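BH0493 protein (Bacillus halodurans C-125, PDB 2QEE) probably acts as a zinc-dependent amidohydrolase, with a substrate that remains unestablished. Local coordinates at residues C[301-306]-C[327-332]. Numbering follows the deposited sequence.
Sequences TMLSRE and WWFMNN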
loop_
_atom_site.group_PDB
_atom_site.type_symbol
_atom_site.label_atom_id
_atom_site.label_comp_id
_atom_site.label_asym_id
_atom_site.label_seq_id
_atom_site.Cartn_x
_atom_site.Cartn_y
_atom_site.Cartn_z
ATOM N N THR C 301 -0.866 -8.970 -15.570
ATOM C CA THR C 301 -0.015 -8.634 -14.427
ATOM C C THR C 301 0.266 -7.124 -14.520
ATOM O O THR C 301 0.331 -6.572 -15.644
ATOM C CB THR C 301 1.270 -9.495 -14.389
ATOM O OG1 THR C 301 1.847 -9.473 -13.072
ATOM C CG2 THR C 301 2.355 -9.070 -15.421
ATOM N N MET C 302 0.453 -6.469 -13.362
ATOM C CA MET C 302 0.608 -4.999 -13.388
ATOM C C MET C 302 1.833 -4.609 -12.603
ATOM O O MET C 302 2.227 -5.306 -11.669
ATOM C CB MET C 302 -0.616 -4.241 -12.876
ATOM C CG MET C 302 -1.847 -4.469 -13.780
ATOM S SD MET C 302 -3.307 -3.590 -13.371
ATOM C CE MET C 302 -2.875 -1.982 -14.214
ATOM N N LEU C 303 2.431 -3.490 -12.998
ATOM C CA LEU C 303 3.759 -3.183 -12.430
ATOM C C LEU C 303 3.733 -2.303 -11.160
ATOM O O LEU C 303 4.702 -2.333 -10.369
ATOM C CB LEU C 303 4.635 -2.507 -13.499
ATOM C CG LEU C 303 6.138 -2.381 -13.217
ATOM C CD1 LEU C 303 6.869 -3.687 -12.894
ATOM C CD2 LEU C 303 6.818 -1.699 -14.501
ATOM N N SER C 304 2.711 -1.472 -11.050
ATOM C CA SER C 304 2.642 -0.507 -9.898
ATOM C C SER C 304 2.115 -1.268 -8.646
ATOM O O SER C 304 1.084 -1.947 -8.716
ATOM C CB SER C 304 1.723 0.676 -10.258
ATOM O OG SER C 304 1.502 1.509 -9.103
ATOM N N ARG C 305 2.731 -0.982 -7.476
ATOM C CA ARG C 305 2.228 -1.516 -6.215
ATOM C C ARG C 305 0.776 -1.080 -6.050
ATOM O O ARG C 305 -0.055 -1.821 -5.511
ATOM C CB ARG C 305 3.057 -0.967 -5.031
ATOM C CG ARG C 305 2.642 -1.589 -3.697
ATOM C CD ARG C 305 3.408 -0.868 -2.561
ATOM N NE ARG C 305 3.013 -1.513 -1.304
ATOM C CZ ARG C 305 3.061 -0.924 -0.119
ATOM N NH1 ARG C 305 3.487 0.338 -0.036
ATOM N NH2 ARG C 305 2.765 -1.626 0.972
ATOM N N GLU C 306 0.470 0.140 -6.515
ATOM C CA GLU C 306 -0.778 0.812 -6.201
ATOM C C GLU C 306 -1.958 0.292 -7.073
ATOM O O GLU C 306 -3.127 0.654 -6.847
ATOM C CB GLU C 306 -0.637 2.332 -6.344
ATOM C CG GLU C 306 0.101 2.932 -5.175
ATOM C CD GLU C 306 1.555 2.490 -5.072
ATOM O OE1 GLU C 306 2.262 2.564 -6.110
ATOM O OE2 GLU C 306 1.995 2.206 -3.917
ATOM N N TRP C 327 5.333 -9.088 -10.864
ATOM C CA TRP C 327 6.214 -8.744 -11.950
ATOM C C TRP C 327 7.256 -7.710 -11.524
ATOM O O TRP C 327 6.875 -6.621 -11.048
ATOM C CB TRP C 327 5.288 -8.142 -13.041
ATOM C CG TRP C 327 5.926 -7.789 -14.343
ATOM C CD1 TRP C 327 6.990 -8.406 -14.934
ATOM C CD2 TRP C 327 5.515 -6.735 -15.238
ATOM N NE1 TRP C 327 7.286 -7.778 -16.133
ATOM C CE2 TRP C 327 6.399 -6.762 -16.346
ATOM C CE3 TRP C 327 4.480 -5.792 -15.219
ATOM C CZ2 TRP C 327 6.291 -5.859 -17.428
ATOM C CZ3 TRP C 327 4.370 -4.903 -16.306
ATOM C CH2 TRP C 327 5.270 -4.941 -17.376
ATOM N N TRP C 328 8.526 -8.054 -11.732
ATOM C CA TRP C 328 9.653 -7.095 -11.814
ATOM C C TRP C 328 9.795 -6.291 -10.498
ATOM O O TRP C 328 10.250 -6.813 -9.473
ATOM C CB TRP C 328 9.377 -6.170 -13.006
ATOM C CG TRP C 328 10.474 -5.355 -13.530
ATOM C CD1 TRP C 328 11.727 -5.132 -12.998
ATOM C CD2 TRP C 328 10.431 -4.660 -14.784
ATOM N NE1 TRP C 328 12.460 -4.312 -13.872
ATOM C CE2 TRP C 328 11.675 -4.026 -14.961
ATOM C CE3 TRP C 328 9.444 -4.511 -15.763
ATOM C CZ2 TRP C 328 11.955 -3.237 -16.085
ATOM C CZ3 TRP C 328 9.730 -3.743 -16.889
ATOM C CH2 TRP C 328 10.980 -3.119 -17.033
ATOM N N PHE C 329 9.318 -5.056 -10.475
ATOM C CA PHE C 329 9.456 -4.222 -9.238
ATOM C C PHE C 329 8.508 -4.686 -8.101
ATOM O O PHE C 329 8.649 -4.285 -6.953
ATOM C CB PHE C 329 9.249 -2.752 -9.534
ATOM C CG PHE C 329 10.174 -2.238 -10.591
ATOM C CD1 PHE C 329 11.536 -2.392 -10.479
ATOM C CD2 PHE C 329 9.641 -1.587 -11.716
ATOM C CE1 PHE C 329 12.359 -1.912 -11.486
ATOM C CE2 PHE C 329 10.450 -1.118 -12.711
ATOM C CZ PHE C 329 11.782 -1.273 -12.613
ATOM N N MET C 330 7.586 -5.594 -8.457
ATOM C CA MET C 330 6.726 -6.289 -7.497
ATOM C C MET C 330 7.400 -7.576 -6.975
ATOM O O MET C 330 6.906 -8.198 -6.017
ATOM C CB MET C 330 5.365 -6.700 -8.101
ATOM C CG MET C 330 4.504 -5.565 -8.742
ATOM S SD MET C 330 3.861 -4.423 -7.493
ATOM C CE MET C 330 5.233 -3.292 -7.357
ATOM N N ASN C 331 8.525 -7.971 -7.575
ATOM C CA ASN C 331 9.042 -9.254 -7.291
ATOM C C ASN C 331 10.028 -9.203 -6.137
ATOM O O ASN C 331 11.141 -9.665 -6.247
ATOM C CB ASN C 331 9.621 -9.884 -8.589
ATOM C CG ASN C 331 9.817 -11.390 -8.498
ATOM O OD1 ASN C 331 9.380 -12.021 -7.575
ATOM N ND2 ASN C 331 10.531 -11.957 -9.478
ATOM N N ASN C 332 9.574 -8.683 -4.978
ATOM C CA ASN C 332 10.417 -8.511 -3.811
ATOM C C ASN C 332 9.584 -9.038 -2.639
ATOM O O ASN C 332 8.341 -8.833 -2.658
ATOM C CB ASN C 332 10.653 -6.992 -3.656
ATOM C CG ASN C 332 11.555 -6.455 -4.777
ATOM O OD1 ASN C 332 12.724 -6.814 -4.806
ATOM N ND2 ASN C 332 11.001 -5.624 -5.716
HETATM O O HOH W 1 2.809 -7.923 -11.158
#
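At the C-terminal end of strand 298-302, in what is probably the β/α-barrel of the amidohydrolase superfamily, Leu303 and Trp327 meet beside the zinc site, where the strand faces the loop that follows strand 321-323. Leu303 carries most of the contact. Its CB lies 3.7 Å from Trp327 CZ3, while CD1 stands over one face of that indole toward the rim, 3.5 Å from Trp328 CB and 3.7 Å from Phe329 CD2. The opposite face of the Trp327 ring takes Thr301 CG2, so the indole is sandwiched between Thr301 on the strand and Leu303 just past its end. A chi1 of -175° sets CG of Trp327 anti to the backbone N; its side chain touches that of Asp357, a zinc ligand. An alanine in place of Trp327 would probably open a gap between Thr301 and Leu303 and deprive Asp357 of its indole neighbour. No direct hydrogen bond joins the two segments; a water bridges them instead, donating to Thr301 OG1, which also hydrogen-bonds Phe324 O, and to Met302 O, and accepting from Trp327 N at 2.8 Å. Farther along, Met330 bends at chi2 and chi3, with SD and CE against the backbone of Leu303 to Arg305, where the ST turn at Ser304 begins. Arg305 extends to salt bridges with Glu338 of its own chain and of a second subunit. Met330 CE sits 3.4 Å from Arg305 N and 3.2 Å from Leu303 O, a buried carbonyl oxygen without a hydrogen-bond partner in the model.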